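Local coordinates for putative HAD family hydrolase (PDB 3MMZ), which forms the HAD phosphatase-like domain of a longer protein that probably makes CMP-N-acylneuraminate from CTP, and binds calcium, at residues E10-T22 with I100-D114. Numbering follows the deposited sequence.
With CA (calcium ion), chain M.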
ATOM      1  N   GLU D  10       0.342  -2.333 -35.556  1.00 23.17           N
ATOM      2  CA  GLU D  10       1.111  -2.216 -36.813  1.00 23.91           C
ATOM      3  C   GLU D  10       2.580  -2.595 -36.657  1.00 22.98           C
ATOM      4  O   GLU D  10       3.253  -2.930 -37.637  1.00 22.98           O
ATOM      5  CB  GLU D  10       1.013  -0.803 -37.396  1.00 25.30           C
ATOM      6  CG  GLU D  10      -0.300  -0.498 -38.102  1.00 40.57           C
ATOM      7  CD  GLU D  10      -1.484  -0.451 -37.150  1.00 26.78           C
ATOM      8  OE1 GLU D  10      -1.365   0.180 -36.067  1.00 40.80           O
ATOM      9  OE2 GLU D  10      -2.537  -1.042 -37.486  1.00 40.82           O
ATOM     10  N   ASP D  11       3.066  -2.528 -35.421  1.00 22.03           N
ATOM     11  CA  ASP D  11       4.479  -2.738 -35.108  1.00 21.22           C
ATOM     12  C   ASP D  11       4.876  -4.204 -35.045  1.00 19.79           C
ATOM     13  O   ASP D  11       6.044  -4.546 -35.251  1.00 19.31           O
ATOM     14  CB  ASP D  11       4.814  -2.089 -33.761  1.00 21.71           C
ATOM     15  CG  ASP D  11       4.755  -0.575 -33.806  1.00 27.01           C
ATOM     16  OD1 ASP D  11       5.203   0.021 -34.803  1.00 22.38           O
ATOM     17  OD2 ASP D  11       4.267   0.027 -32.830  1.00 22.66           O
ATOM     18  N   ILE D  12       3.915  -5.068 -34.735  1.00 18.93           N
ATOM     19  CA  ILE D  12       4.238  -6.448 -34.398  1.00 18.93           C
ATOM     20  C   ILE D  12       3.410  -7.484 -35.148  1.00 17.93           C
ATOM     21  O   ILE D  12       2.256  -7.236 -35.492  1.00 17.49           O
ATOM     22  CB  ILE D  12       4.099  -6.709 -32.866  1.00 19.59           C
ATOM     23  CG1 ILE D  12       2.668  -6.431 -32.391  1.00 21.45           C
ATOM     24  CG2 ILE D  12       5.125  -5.869 -32.062  1.00 21.83           C
ATOM     25  CD1 ILE D  12       2.344  -7.023 -31.017  1.00 20.78           C
ATOM     26  N   ASP D  13       4.009  -8.653 -35.360  1.00 17.96           N
ATOM     27  CA  ASP D  13       3.310  -9.798 -35.947  1.00 18.28           C
ATOM     28  C   ASP D  13       3.184 -10.975 -34.985  1.00 16.86           C
ATOM     29  O   ASP D  13       2.397 -11.897 -35.225  1.00 16.53           O
ATOM     30  CB  ASP D  13       4.006 -10.250 -37.233  1.00 19.72           C
ATOM     31  CG  ASP D  13       4.100  -9.148 -38.259  1.00 24.52           C
ATOM     32  OD1 ASP D  13       3.124  -8.385 -38.424  1.00 20.94           O
ATOM     33  OD2 ASP D  13       5.160  -9.034 -38.898  1.00 20.87           O
ATOM     34  N   ALA D  14       3.948 -10.940 -33.891  1.00 16.02           N
ATOM     35  CA  ALA D  14       3.994 -12.048 -32.940  1.00 15.38           C
ATOM     36  C   ALA D  14       4.089 -11.564 -31.495  1.00 14.92           C
ATOM     37  O   ALA D  14       4.694 -10.526 -31.232  1.00 15.01           O
ATOM     38  CB  ALA D  14       5.176 -12.941 -33.244  1.00 15.50           C
ATOM     39  N   VAL D  15       3.514 -12.332 -30.573  1.00 14.68           N
ATOM     40  CA  VAL D  15       3.645 -12.070 -29.131  1.00 14.85           C
ATOM     41  C   VAL D  15       4.139 -13.343 -28.441  1.00 15.11           C
ATOM     42  O   VAL D  15       3.439 -14.369 -28.418  1.00 16.01           O
ATOM     43  CB  VAL D  15       2.310 -11.596 -28.483  1.00 14.84           C
ATOM     44  CG1 VAL D  15       2.432 -11.498 -26.963  1.00 15.06           C
ATOM     45  CG2 VAL D  15       1.881 -10.244 -29.048  1.00 15.01           C
ATOM     46  N   VAL D  16       5.346 -13.269 -27.887  1.00 13.81           N
ATOM     47  CA  VAL D  16       5.952 -14.406 -27.215  1.00 12.93           C
ATOM     48  C   VAL D  16       6.045 -14.116 -25.722  1.00 12.73           C
ATOM     49  O   VAL D  16       6.544 -13.061 -25.322  1.00 11.93           O
ATOM     50  CB  VAL D  16       7.343 -14.748 -27.802  1.00 12.68           C
ATOM     51  CG1 VAL D  16       7.916 -15.996 -27.125  1.00 10.85           C
ATOM     52  CG2 VAL D  16       7.245 -14.976 -29.320  1.00 10.81           C
ATOM     53  N   LEU D  17       5.552 -15.044 -24.912  1.00 12.85           N
ATOM     54  CA  LEU D  17       5.458 -14.827 -23.462  1.00 13.96           C
ATOM     55  C   LEU D  17       6.314 -15.803 -22.660  1.00 14.54           C
ATOM     56  O   LEU D  17       6.234 -17.015 -22.841  1.00 14.22           O
ATOM     57  CB  LEU D  17       3.992 -14.934 -22.998  1.00 14.36           C
ATOM     58  CG  LEU D  17       2.944 -14.093 -23.734  1.00 10.89           C
ATOM     59  CD1 LEU D  17       1.538 -14.524 -23.322  1.00 15.01           C
ATOM     60  CD2 LEU D  17       3.126 -12.604 -23.486  1.00 14.67           C
ATOM     61  N   ASP D  18       7.144 -15.256 -21.778  1.00 14.94           N
ATOM     62  CA  ASP D  18       7.703 -16.014 -20.677  1.00 14.85           C
ATOM     63  C   ASP D  18       6.551 -16.439 -19.742  1.00 14.52           C
ATOM     64  O   ASP D  18       5.460 -15.874 -19.815  1.00 14.86           O
ATOM     65  CB  ASP D  18       8.739 -15.162 -19.945  1.00 15.39           C
ATOM     66  CG  ASP D  18       9.243 -15.816 -18.680  1.00 10.71           C
ATOM     67  OD1 ASP D  18       9.727 -16.967 -18.741  1.00 15.67           O
ATOM     68  OD2 ASP D  18       9.134 -15.185 -17.618  1.00 15.99           O
ATOM     69  N   PHE D  19       6.774 -17.440 -18.889  1.00 13.79           N
ATOM     70  CA  PHE D  19       5.702 -17.923 -18.008  1.00 14.33           C
ATOM     71  C   PHE D  19       5.865 -17.517 -16.543  1.00 13.86           C
ATOM     72  O   PHE D  19       5.233 -16.554 -16.110  1.00 12.95           O
ATOM     73  CB  PHE D  19       5.493 -19.434 -18.142  1.00 15.08           C
ATOM     74  CG  PHE D  19       4.331 -19.958 -17.335  1.00 16.55           C
ATOM     75  CD1 PHE D  19       3.015 -19.693 -17.723  1.00 15.44           C
ATOM     76  CD2 PHE D  19       4.552 -20.720 -16.198  1.00 15.25           C
ATOM     77  CE1 PHE D  19       1.939 -20.185 -16.986  1.00 16.79           C
ATOM     78  CE2 PHE D  19       3.487 -21.220 -15.453  1.00 16.71           C
ATOM     79  CZ  PHE D  19       2.176 -20.946 -15.845  1.00 15.55           C
ATOM     80  N   ASP D  20       6.708 -18.219 -15.783  1.00 14.10           N
ATOM     81  CA  ASP D  20       6.886 -17.870 -14.362  1.00 14.69           C
ATOM     82  C   ASP D  20       7.410 -16.445 -14.203  1.00 13.83           C
ATOM     83  O   ASP D  20       8.413 -16.079 -14.805  1.00 13.30           O
ATOM     84  CB  ASP D  20       7.821 -18.852 -13.645  1.00 16.28           C
ATOM     85  CG  ASP D  20       7.246 -20.259 -13.570  1.00 26.99           C
ATOM     86  OD1 ASP D  20       6.498 -20.559 -12.611  1.00 17.99           O
ATOM     87  OD2 ASP D  20       7.553 -21.069 -14.468  1.00 18.04           O
ATOM     88  N   GLY D  21       6.707 -15.642 -13.406  1.00 13.17           N
ATOM     89  CA  GLY D  21       7.163 -14.292 -13.107  1.00 13.06           C
ATOM     90  C   GLY D  21       6.616 -13.268 -14.084  1.00 12.48           C
ATOM     91  O   GLY D  21       6.697 -12.059 -13.832  1.00 11.41           O
ATOM     92  N   THR D  22       6.030 -13.770 -15.173  1.00 12.86           N
ATOM     93  CA  THR D  22       5.503 -12.928 -16.252  1.00 13.59           C
ATOM     94  C   THR D  22       3.987 -13.085 -16.341  1.00 12.99           C
ATOM     95  O   THR D  22       3.257 -12.091 -16.298  1.00 13.12           O
ATOM     96  CB  THR D  22       6.212 -13.242 -17.603  1.00 14.24           C
ATOM     97  OG1 THR D  22       7.583 -12.835 -17.506  1.00 13.67           O
ATOM     98  CG2 THR D  22       5.548 -12.507 -18.786  1.00 13.65           C
ATOM     99  N   ILE D 100       8.681 -14.833 -39.584  1.00 19.37           N
ATOM    100  CA  ILE D 100       8.461 -13.585 -38.853  1.00 19.68           C
ATOM    101  C   ILE D 100       9.788 -12.910 -38.522  1.00 19.49           C
ATOM    102  O   ILE D 100      10.677 -13.527 -37.931  1.00 19.37           O
ATOM    103  CB  ILE D 100       7.648 -13.810 -37.557  1.00 19.69           C
ATOM    104  CG1 ILE D 100       6.298 -14.466 -37.879  1.00 24.85           C
ATOM    105  CG2 ILE D 100       7.448 -12.481 -36.794  1.00 24.31           C
ATOM    106  CD1 ILE D 100       5.545 -14.989 -36.672  1.00 19.51           C
ATOM    107  N   ALA D 101       9.899 -11.645 -38.913  1.00 19.59           N
ATOM    108  CA  ALA D 101      11.074 -10.835 -38.644  1.00 19.97           C
ATOM    109  C   ALA D 101      11.155 -10.524 -37.143  1.00 20.04           C
ATOM    110  O   ALA D 101      10.193  -9.998 -36.575  1.00 20.21           O
ATOM    111  CB  ALA D 101      11.016  -9.548 -39.462  1.00 20.21           C
ATOM    112  N   PRO D 102      12.296 -10.854 -36.499  1.00 20.29           N
ATOM    113  CA  PRO D 102      12.472 -10.639 -35.055  1.00 20.51           C
ATOM    114  C   PRO D 102      12.198  -9.195 -34.634  1.00 20.26           C
ATOM    115  O   PRO D 102      11.786  -8.948 -33.494  1.00 19.71           O
ATOM    116  CB  PRO D 102      13.950 -10.989 -34.818  1.00 20.81           C
ATOM    117  CG  PRO D 102      14.333 -11.848 -35.961  1.00 22.43           C
ATOM    118  CD  PRO D 102      13.535 -11.347 -37.128  1.00 20.53           C
ATOM    119  N   GLU D 103      12.411  -8.259 -35.557  1.00 20.23           N
ATOM    120  CA  GLU D 103      12.132  -6.844 -35.312  1.00 20.59           C
ATOM    121  C   GLU D 103      10.638  -6.558 -35.078  1.00 20.07           C
ATOM    122  O   GLU D 103      10.276  -5.495 -34.554  1.00 19.67           O
ATOM    123  CB  GLU D 103      12.700  -5.958 -36.431  1.00 21.04           C
ATOM    124  CG  GLU D 103      12.373  -6.404 -37.854  1.00 34.72           C
ATOM    125  CD  GLU D 103      13.484  -7.229 -38.513  1.00 21.84           C
ATOM    126  OE1 GLU D 103      14.122  -8.080 -37.845  1.00 34.45           O
ATOM    127  OE2 GLU D 103      13.705  -7.023 -39.726  1.00 34.86           O
ATOM    128  N   ARG D 104       9.784  -7.514 -35.451  1.00 19.48           N
ATOM    129  CA  ARG D 104       8.333  -7.364 -35.308  1.00 19.19           C
ATOM    130  C   ARG D 104       7.779  -8.373 -34.301  1.00 18.31           C
ATOM    131  O   ARG D 104       6.603  -8.727 -34.334  1.00 18.47           O
ATOM    132  CB  ARG D 104       7.635  -7.455 -36.679  1.00 19.59           C
ATOM    133  CG  ARG D 104       8.036  -6.324 -37.646  1.00 19.37           C
ATOM    134  CD  ARG D 104       7.329  -6.406 -39.002  1.00 19.93           C
ATOM    135  NE  ARG D 104       5.883  -6.551 -38.849  1.00 19.30           N
ATOM    136  CZ  ARG D 104       5.027  -5.547 -38.685  1.00 19.82           C
ATOM    137  NH1 ARG D 104       5.449  -4.290 -38.663  1.00 19.29           N
ATOM    138  NH2 ARG D 104       3.736  -5.809 -38.532  1.00 19.37           N
ATOM    139  N   VAL D 105       8.645  -8.819 -33.393  1.00 17.37           N
ATOM    140  CA  VAL D 105       8.247  -9.708 -32.316  1.00 16.04           C
ATOM    141  C   VAL D 105       8.229  -8.940 -30.991  1.00 14.61           C
ATOM    142  O   VAL D 105       9.166  -8.189 -30.659  1.00 14.14           O
ATOM    143  CB  VAL D 105       9.164 -10.957 -32.225  1.00 16.55           C
ATOM    144  CG1 VAL D 105       8.801 -11.828 -31.017  1.00 13.34           C
ATOM    145  CG2 VAL D 105       9.059 -11.785 -33.514  1.00 13.89           C
ATOM    146  N   LEU D 106       7.143  -9.125 -30.255  1.00 13.75           N
ATOM    147  CA  LEU D 106       7.040  -8.614 -28.893  1.00 12.57           C
ATOM    148  C   LEU D 106       7.295  -9.773 -27.938  1.00 12.56           C
ATOM    149  O   LEU D 106       6.599 -10.791 -27.975  1.00 13.16           O
ATOM    150  CB  LEU D 106       5.657  -7.994 -28.670  1.00 12.00           C
ATOM    151  CG  LEU D 106       5.443  -7.163 -27.399  1.00 13.45           C
ATOM    152  CD1 LEU D 106       4.256  -6.231 -27.595  1.00 11.98           C
ATOM    153  CD2 LEU D 106       5.202  -8.088 -26.215  1.00 11.73           C
ATOM    154  N   TYR D 107       8.313  -9.635 -27.094  1.00 12.39           N
ATOM    155  CA  TYR D 107       8.620 -10.666 -26.115  1.00 12.98           C
ATOM    156  C   TYR D 107       8.483 -10.095 -24.713  1.00 13.03           C
ATOM    157  O   TYR D 107       9.057  -9.056 -24.426  1.00 13.05           O
ATOM    158  CB  TYR D 107      10.044 -11.209 -26.298  1.00 13.80           C
ATOM    159  CG  TYR D 107      10.428 -12.236 -25.239  1.00 17.87           C
ATOM    160  CD1 TYR D 107      10.109 -13.584 -25.403  1.00 15.46           C
ATOM    161  CD2 TYR D 107      11.103 -11.859 -24.079  1.00 15.40           C
ATOM    162  CE1 TYR D 107      10.456 -14.539 -24.437  1.00 18.14           C
ATOM    163  CE2 TYR D 107      11.459 -12.804 -23.102  1.00 17.77           C
ATOM    164  CZ  TYR D 107      11.132 -14.142 -23.295  1.00 16.42           C
ATOM    165  OH  TYR D 107      11.467 -15.086 -22.354  1.00 18.35           O
ATOM    166  N   VAL D 108       7.752 -10.791 -23.848  1.00 12.87           N
ATOM    167  CA  VAL D 108       7.538 -10.336 -22.463  1.00 13.15           C
ATOM    168  C   VAL D 108       8.294 -11.215 -21.486  1.00 12.95           C
ATOM    169  O   VAL D 108       8.136 -12.439 -21.506  1.00 13.10           O
ATOM    170  CB  VAL D 108       6.040 -10.381 -22.063  1.00 13.21           C
ATOM    171  CG1 VAL D 108       5.785  -9.539 -20.805  1.00 12.53           C
ATOM    172  CG2 VAL D 108       5.180  -9.891 -23.193  1.00 12.31           C
ATOM    173  N   GLY D 109       9.091 -10.597 -20.613  1.00 12.67           N
ATOM    174  CA  GLY D 109       9.840 -11.352 -19.605  1.00 12.11           C
ATOM    175  C   GLY D 109      10.018 -10.597 -18.303  1.00 11.81           C
ATOM    176  O   GLY D 109       9.509  -9.480 -18.150  1.00 11.36           O
ATOM    177  N   ASN D 110      10.728 -11.215 -17.361  1.00 12.18           N
ATOM    178  CA  ASN D 110      10.857 -10.675 -16.004  1.00 12.32           C
ATOM    179  C   ASN D 110      12.232 -10.869 -15.358  1.00 12.77           C
ATOM    180  O   ASN D 110      12.492 -10.269 -14.327  1.00 12.56           O
ATOM    181  CB  ASN D 110       9.818 -11.310 -15.072  1.00 12.68           C
ATOM    182  CG  ASN D 110      10.231 -12.696 -14.626  1.00 17.77           C
ATOM    183  OD1 ASN D 110      10.369 -13.594 -15.453  1.00 13.42           O
ATOM    184  ND2 ASN D 110      10.461 -12.868 -13.331  1.00 13.10           N
ATOM    185  N   ASP D 111      13.101 -11.713 -15.922  1.00 13.69           N
ATOM    186  CA  ASP D 111      14.350 -12.038 -15.207  1.00 14.94           C
ATOM    187  C   ASP D 111      15.583 -12.056 -16.107  1.00 13.67           C
ATOM    188  O   ASP D 111      15.464 -11.984 -17.323  1.00 12.95           O
ATOM    189  CB  ASP D 111      14.220 -13.346 -14.403  1.00 18.15           C
ATOM    190  CG  ASP D 111      14.958 -13.292 -13.052  1.00 32.16           C
ATOM    191  OD1 ASP D 111      16.070 -12.724 -12.955  1.00 20.20           O
ATOM    192  OD2 ASP D 111      14.430 -13.832 -12.061  1.00 20.82           O
ATOM    193  N   VAL D 112      16.766 -12.146 -15.501  1.00 13.34           N
ATOM    194  CA  VAL D 112      18.017 -12.031 -16.266  1.00 13.52           C
ATOM    195  C   VAL D 112      18.173 -13.082 -17.370  1.00 13.27           C
ATOM    196  O   VAL D 112      18.822 -12.824 -18.402  1.00 12.05           O
ATOM    197  CB  VAL D 112      19.262 -11.986 -15.345  1.00 14.01           C
ATOM    198  CG1 VAL D 112      19.162 -10.800 -14.400  1.00 19.49           C
ATOM    199  CG2 VAL D 112      19.430 -13.293 -14.571  1.00 19.13           C
ATOM    200  N   ASN D 113      17.551 -14.248 -17.189  1.00 14.71           N
ATOM    201  CA  ASN D 113      17.583 -15.252 -18.251  1.00 16.33           C
ATOM    202  C   ASN D 113      16.741 -14.869 -19.473  1.00 15.56           C
ATOM    203  O   ASN D 113      16.772 -15.575 -20.476  1.00 15.95           O
ATOM    204  CB  ASN D 113      17.307 -16.685 -17.748  1.00 18.65           C
ATOM    205  CG  ASN D 113      15.878 -16.891 -17.264  1.00 26.93           C
ATOM    206  OD1 ASN D 113      14.969 -16.132 -17.586  1.00 19.76           O
ATOM    207  ND2 ASN D 113      15.678 -17.952 -16.491  1.00 20.88           N
ATOM    208  N   ASP D 114      16.019 -13.746 -19.398  1.00 14.28           N
ATOM    209  CA  ASP D 114      15.279 -13.221 -20.555  1.00 13.33           C
ATOM    210  C   ASP D 114      16.088 -12.229 -21.393  1.00 12.33           C
ATOM    211  O   ASP D 114      15.676 -11.858 -22.505  1.00 12.41           O
ATOM    212  CB  ASP D 114      13.971 -12.553 -20.107  1.00 13.26           C
ATOM    213  CG  ASP D 114      12.988 -13.541 -19.531  1.00 15.03           C
ATOM    214  OD1 ASP D 114      12.704 -14.542 -20.213  1.00 14.29           O
ATOM    215  OD2 ASP D 114      12.517 -13.326 -18.392  1.00 13.71           O
TER
HETATM  216 CA    CA M 500      10.514 -15.910 -15.737  1.00 13.99          CA
HETATM  217  O   HOH W   1       8.085  -2.946 -35.167  1.00 26.17           O
HETATM  218  O   HOH W   2      10.669 -18.290 -15.979  1.00 16.97           O
HETATM  219  O   HOH W   3      11.024 -16.047 -13.454  1.00 22.55           O
HETATM  220  O   HOH W   4      12.468 -15.552 -16.986  1.00 15.04           O
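Arg104 takes hold of Asp13 side-on, NE reaching OD2 at 2.6 Å and NH2 reaching OD1 at 2.6 Å. Both oxygens lie in the guanidinium plane, yet the carboxylate is turned 45° to it and is met from above its own plane. A bend at chi3 (51°) swings the guanidinium back over the loop, where NH1 also bonds Glu10 O at 2.8 Å and Asp11 O sits over one face. With a leucine here, Asp13 would probably lose its countercharge and Glu10 O the NH1 donor.

Beyond this clamp, strands 14-17 and 105-109 run parallel, Val16 N to Leu106 O (2.8 Å) being one of their nearly straight bonds. On one face, Val16 CG1 lies obliquely against Tyr107 CD1 while its CG2 meets Val105, with helix 87-98 packed over them; on the other, Leu17 CD2 and Val108 CG2 lie side by side, tight at 3.4 Å, and helix 150-159 covers them.

These are the two central strands of the Rossmann-like HAD core, and their C-terminal ends carry the metal site. Asp18, Asp20 and Thr22 fit the HAD DxDx(T/V) motif. Calcium takes Asp18 OD2, Asp20 O, Asn110 OD1 (2.3 Å from the ion) and three waters. The Asp18 carboxylate and Asn110 amide are nearly coplanar, 9° apart, though the side chains cross at about a right angle. Thr22 OG1 donates to the anti lone pair of Asp18 OD2 at 2.8 Å, a second-shell bond that probably restricts rotation of the carboxylate. Asp114, salt-bridged to Lys87, receives the backbone N-H groups of Asn110 and Asp111 on OD2, consistent with its setting the turn at Asn110, and Tyr107 OH on OD1.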